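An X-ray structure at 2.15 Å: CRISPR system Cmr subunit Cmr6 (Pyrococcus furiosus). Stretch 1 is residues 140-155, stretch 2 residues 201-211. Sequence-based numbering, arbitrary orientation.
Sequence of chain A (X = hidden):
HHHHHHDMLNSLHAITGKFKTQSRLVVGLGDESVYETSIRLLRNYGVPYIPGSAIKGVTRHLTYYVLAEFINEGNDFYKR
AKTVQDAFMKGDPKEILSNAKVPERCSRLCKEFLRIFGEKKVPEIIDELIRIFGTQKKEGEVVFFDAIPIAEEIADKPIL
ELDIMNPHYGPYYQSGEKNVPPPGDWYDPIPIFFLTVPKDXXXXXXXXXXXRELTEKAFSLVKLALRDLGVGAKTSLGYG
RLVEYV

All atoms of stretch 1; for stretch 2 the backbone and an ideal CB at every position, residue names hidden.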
# COMPACT_ATOMS: atom_id res chain seq x y z
N GLY A 140 -13.72 -4.14 -7.73
CA GLY A 140 -12.43 -3.71 -8.25
C GLY A 140 -12.02 -4.62 -9.39
O GLY A 140 -12.23 -5.83 -9.34
N GLU A 141 -11.41 -4.05 -10.42
CA GLU A 141 -11.05 -4.80 -11.62
C GLU A 141 -9.57 -5.10 -11.67
O GLU A 141 -9.05 -5.50 -12.71
CB GLU A 141 -11.46 -4.02 -12.86
CG GLU A 141 -12.92 -3.62 -12.87
CD GLU A 141 -13.25 -2.72 -14.04
OE1 GLU A 141 -12.34 -2.46 -14.86
OE2 GLU A 141 -14.41 -2.27 -14.12
N VAL A 142 -8.88 -4.90 -10.56
CA VAL A 142 -7.46 -5.21 -10.47
C VAL A 142 -7.18 -6.07 -9.25
O VAL A 142 -7.69 -5.82 -8.16
CB VAL A 142 -6.59 -3.93 -10.42
CG1 VAL A 142 -5.14 -4.28 -10.17
CG2 VAL A 142 -6.72 -3.15 -11.72
N VAL A 143 -6.40 -7.11 -9.46
CA VAL A 143 -6.03 -8.02 -8.39
C VAL A 143 -4.72 -7.54 -7.80
O VAL A 143 -3.75 -7.31 -8.53
CB VAL A 143 -5.88 -9.46 -8.92
CG1 VAL A 143 -5.35 -10.39 -7.83
CG2 VAL A 143 -7.21 -9.96 -9.46
N PHE A 144 -4.71 -7.35 -6.49
CA PHE A 144 -3.48 -7.00 -5.81
C PHE A 144 -2.90 -8.25 -5.20
O PHE A 144 -3.28 -8.65 -4.10
CB PHE A 144 -3.72 -5.93 -4.75
CG PHE A 144 -3.95 -4.57 -5.32
CD1 PHE A 144 -5.22 -4.18 -5.73
CD2 PHE A 144 -2.90 -3.68 -5.47
CE1 PHE A 144 -5.42 -2.92 -6.28
CE2 PHE A 144 -3.09 -2.43 -6.00
CZ PHE A 144 -4.35 -2.05 -6.42
N PHE A 145 -1.97 -8.86 -5.94
CA PHE A 145 -1.33 -10.10 -5.51
C PHE A 145 -0.47 -9.87 -4.29
O PHE A 145 -0.01 -8.76 -4.02
CB PHE A 145 -0.44 -10.71 -6.61
CG PHE A 145 -1.20 -11.18 -7.82
CD1 PHE A 145 -2.04 -12.28 -7.74
CD2 PHE A 145 -1.07 -10.52 -9.03
CE1 PHE A 145 -2.73 -12.71 -8.85
CE2 PHE A 145 -1.76 -10.93 -10.14
CZ PHE A 145 -2.59 -12.04 -10.06
N ASP A 146 -0.22 -10.96 -3.58
CA ASP A 146 0.71 -10.93 -2.49
C ASP A 146 2.13 -10.72 -3.03
O ASP A 146 2.49 -11.22 -4.11
CB ASP A 146 0.59 -12.22 -1.67
CG ASP A 146 -0.79 -12.35 -1.00
OD1 ASP A 146 -1.11 -11.54 -0.12
OD2 ASP A 146 -1.56 -13.23 -1.37
N ALA A 147 2.91 -9.96 -2.28
CA ALA A 147 4.31 -9.75 -2.60
C ALA A 147 5.11 -10.81 -1.89
O ALA A 147 5.02 -10.94 -0.67
CB ALA A 147 4.77 -8.38 -2.19
N ILE A 148 5.91 -11.56 -2.64
CA ILE A 148 6.50 -12.79 -2.13
C ILE A 148 8.03 -12.84 -2.26
O ILE A 148 8.58 -12.40 -3.27
CB ILE A 148 5.84 -13.98 -2.84
CG1 ILE A 148 5.94 -13.78 -4.36
CG2 ILE A 148 4.38 -14.09 -2.45
CD1 ILE A 148 4.93 -14.53 -5.16
N PRO A 149 8.72 -13.34 -1.23
CA PRO A 149 10.17 -13.49 -1.24
C PRO A 149 10.61 -14.37 -2.40
O PRO A 149 10.01 -15.41 -2.64
CB PRO A 149 10.47 -14.17 0.10
CG PRO A 149 9.34 -13.84 0.95
CD PRO A 149 8.15 -13.79 0.05
N ILE A 150 11.62 -13.92 -3.14
CA ILE A 150 12.19 -14.70 -4.23
C ILE A 150 13.37 -15.50 -3.69
O ILE A 150 14.49 -15.00 -3.60
CB ILE A 150 12.63 -13.80 -5.39
CG1 ILE A 150 11.46 -12.89 -5.78
CG2 ILE A 150 13.14 -14.67 -6.56
CD1 ILE A 150 11.76 -11.80 -6.77
N ALA A 151 13.08 -16.74 -3.32
CA ALA A 151 14.00 -17.57 -2.57
C ALA A 151 15.37 -17.67 -3.24
O ALA A 151 16.39 -17.44 -2.60
CB ALA A 151 13.41 -18.94 -2.36
N GLU A 152 15.39 -17.99 -4.53
CA GLU A 152 16.65 -18.20 -5.25
C GLU A 152 17.56 -16.97 -5.26
O GLU A 152 18.78 -17.10 -5.30
CB GLU A 152 16.40 -18.64 -6.69
CG GLU A 152 15.53 -17.73 -7.53
CD GLU A 152 14.04 -18.01 -7.36
OE1 GLU A 152 13.66 -18.62 -6.33
OE2 GLU A 152 13.25 -17.63 -8.25
N GLU A 153 16.97 -15.78 -5.20
CA GLU A 153 17.78 -14.57 -5.28
C GLU A 153 18.19 -14.04 -3.92
O GLU A 153 18.65 -12.92 -3.80
CB GLU A 153 17.05 -13.50 -6.06
CG GLU A 153 16.68 -13.97 -7.44
CD GLU A 153 16.29 -12.84 -8.32
OE1 GLU A 153 16.74 -11.71 -8.04
OE2 GLU A 153 15.53 -13.07 -9.28
N ILE A 154 18.05 -14.87 -2.91
CA ILE A 154 18.49 -14.49 -1.59
C ILE A 154 19.90 -15.01 -1.42
O ILE A 154 20.13 -16.22 -1.35
CB ILE A 154 17.54 -15.04 -0.50
CG1 ILE A 154 16.16 -14.40 -0.67
CG2 ILE A 154 18.12 -14.78 0.88
CD1 ILE A 154 15.08 -14.90 0.29
N ALA A 155 20.85 -14.08 -1.40
CA ALA A 155 22.27 -14.40 -1.42
C ALA A 155 22.69 -15.21 -0.21
O ALA A 155 22.98 -16.41 -0.32
CB ALA A 155 23.09 -13.12 -1.50
N UNK A 201 16.53 -7.85 0.62
CA UNK A 201 15.80 -9.09 0.47
C UNK A 201 14.85 -8.91 -0.72
O UNK A 201 14.15 -7.91 -0.80
CB UNK A 201 15.05 -9.46 1.75
N UNK A 202 14.89 -9.85 -1.67
CA UNK A 202 14.11 -9.68 -2.90
C UNK A 202 12.67 -10.17 -2.79
O UNK A 202 12.43 -11.27 -2.27
CB UNK A 202 14.80 -10.42 -4.05
N UNK A 203 11.73 -9.36 -3.28
CA UNK A 203 10.32 -9.71 -3.33
C UNK A 203 9.81 -9.58 -4.76
O UNK A 203 10.21 -8.68 -5.49
CB UNK A 203 9.51 -8.83 -2.38
N UNK A 204 8.91 -10.47 -5.14
CA UNK A 204 8.14 -10.29 -6.36
C UNK A 204 6.84 -9.55 -6.05
O UNK A 204 6.11 -9.90 -5.14
CB UNK A 204 7.85 -11.64 -7.02
N UNK A 205 6.55 -8.52 -6.85
CA UNK A 205 5.40 -7.66 -6.64
C UNK A 205 4.59 -7.59 -7.93
O UNK A 205 5.15 -7.37 -9.00
CB UNK A 205 5.83 -6.26 -6.19
N UNK A 206 3.28 -7.79 -7.84
CA UNK A 206 2.47 -7.88 -9.05
C UNK A 206 1.03 -7.45 -8.87
O UNK A 206 0.46 -7.58 -7.79
CB UNK A 206 2.50 -9.32 -9.58
N UNK A 207 0.44 -6.98 -9.96
CA UNK A 207 -0.99 -6.70 -10.01
C UNK A 207 -1.55 -7.28 -11.31
O UNK A 207 -0.82 -7.43 -12.27
CB UNK A 207 -1.26 -5.20 -9.91
N UNK A 208 -2.84 -7.61 -11.33
CA UNK A 208 -3.45 -8.22 -12.50
C UNK A 208 -4.82 -7.70 -12.85
O UNK A 208 -5.54 -7.19 -12.00
CB UNK A 208 -3.54 -9.73 -12.29
N UNK A 209 -5.19 -7.83 -14.12
CA UNK A 209 -6.50 -7.39 -14.58
C UNK A 209 -6.66 -7.58 -16.07
O UNK A 209 -5.69 -7.85 -16.77
CB UNK A 209 -6.73 -5.92 -14.22
N UNK A 210 -7.89 -7.44 -16.55
CA UNK A 210 -8.16 -7.62 -17.98
C UNK A 210 -7.66 -6.42 -18.77
O UNK A 210 -7.01 -6.58 -19.80
CB UNK A 210 -9.66 -7.83 -18.23
N UNK A 211 -7.98 -5.23 -18.28
CA UNK A 211 -7.53 -3.99 -18.90
C UNK A 211 -6.05 -3.83 -18.64
O UNK A 211 -5.63 -3.56 -17.51
CB UNK A 211 -8.31 -2.78 -18.37

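At position 201 the ideal CB has nothing of stretch 1 within 5.5 Å, so the visible atoms set little preference. The deposited residue is V201.

Position 202 points toward stretch 1, its ideal CB 4.2 Å from I150 CB and 4.3 Å from E153 CB. A compact apolar group suits this spot, and with phi at -86° proline is allowed; the backbone O of 202 accepts from I150 N at 2.9 Å. The residue is P202. Its ring packs against the 153-154 segment, with P202 CG 3.4 Å from E153 O and P202 CD 3.7 Å from I154 CG1.

Position 203 sits opposite P149 in a non-hydrogen-bonded pair, and its CB shares a sheet face with the proline. A flat ring or a branched aliphatic would fit. F203 takes rotamer m and lays one ring face against P149 CA; its CE2 lies 3.7 Å from P149 CG, while A147 O meets the ring edge.

I148 bonds position 204 twice along one edge of the strand: its N donates to I148 O at 2.7 Å and its O accepts from I148 N at 3.0 Å. The CB shares a face with the I148 side chain and lies 3.9 Å from I150 CD1, so medium or large aliphatics suit. L204 is found, its CB also 3.9 Å from I148 CG1.

Position 205 points away, with A147 CB 4.6 Å from its ideal CB; many apolar residues would serve. V205 reaches A147 CB with CG2 at 3.9 Å.

At 206 the register slips by one, and the ideal CB is 3.8 Å from F145 CD2, so an apolar side chain would suit, and a small one is enough; A206 puts its CB 3.8 Å from F145 CD2. Its O accepts a weak bond from F145 N at 3.3 Å, and two waters help span the slip: one donates to F145 O and A206 O, the other donates to F145 O and accepts from A206 N.

Position 207 pairs with F144, its ideal CB 4.0 Å from V142 CG1. Beta-branched residues suit the extended backbone. V207 places CG1 3.9 Å from F144 CD2.

At 208 an ideal CB would be a tight 3.0 Å from F145 CE2, so glycine fits best. With no side chain, G208 lets the F145 ring come close, F145 CE2 lying 3.7 Å from G208 N, while G208 N and O bond V143 O (3.0 Å) and V143 N (2.7 Å).

At 209 the ideal CB would clash with E141 O at 2.8 Å; glycine again, G209.

The ideal CB at 210 has nothing of stretch 1 within 5.5 Å, so the visible atoms set little preference; the residue is R210. Position 211 lies just before a helix, where Asp, Asn, Ser or Thr can cap; D211 does so.

Stretch 2 (201-211) VPFLVAVGGRD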
# COMPACT_ATOMS: atom_id res chain seq x y z
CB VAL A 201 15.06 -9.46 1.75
CG1 VAL A 201 14.16 -10.66 1.53
CG2 VAL A 201 16.07 -9.71 2.89
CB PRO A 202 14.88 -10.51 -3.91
CG PRO A 202 15.62 -11.52 -3.12
CD PRO A 202 15.89 -10.92 -1.78
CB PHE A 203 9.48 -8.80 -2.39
CG PHE A 203 9.62 -9.14 -0.94
CD1 PHE A 203 10.76 -8.78 -0.25
CD2 PHE A 203 8.62 -9.82 -0.27
CE1 PHE A 203 10.90 -9.11 1.09
CE2 PHE A 203 8.75 -10.15 1.06
CZ PHE A 203 9.88 -9.79 1.75
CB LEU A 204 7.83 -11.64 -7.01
CG LEU A 204 7.33 -11.59 -8.44
CD1 LEU A 204 8.49 -11.31 -9.39
CD2 LEU A 204 6.67 -12.89 -8.79
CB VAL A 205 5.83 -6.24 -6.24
CG1 VAL A 205 4.64 -5.30 -6.17
CG2 VAL A 205 6.61 -6.26 -4.92
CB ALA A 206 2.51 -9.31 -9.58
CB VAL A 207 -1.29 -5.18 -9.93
CG1 VAL A 207 -0.78 -4.60 -8.62
CG2 VAL A 207 -0.71 -4.44 -11.12
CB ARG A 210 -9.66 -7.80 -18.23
CG ARG A 210 -10.30 -8.90 -17.43
CD ARG A 210 -11.62 -8.41 -16.86
NE ARG A 210 -12.50 -9.49 -16.46
CZ ARG A 210 -13.43 -10.02 -17.25
NH1 ARG A 210 -13.59 -9.57 -18.49
NH2 ARG A 210 -14.21 -11.00 -16.80
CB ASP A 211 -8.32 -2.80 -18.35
CG ASP A 211 -8.20 -1.57 -19.22
OD1 ASP A 211 -7.19 -1.43 -19.94
OD2 ASP A 211 -9.13 -0.73 -19.18
O HOH W 1 -0.21 -6.10 -5.20
O HOH W 2 2.51 -8.53 -5.31
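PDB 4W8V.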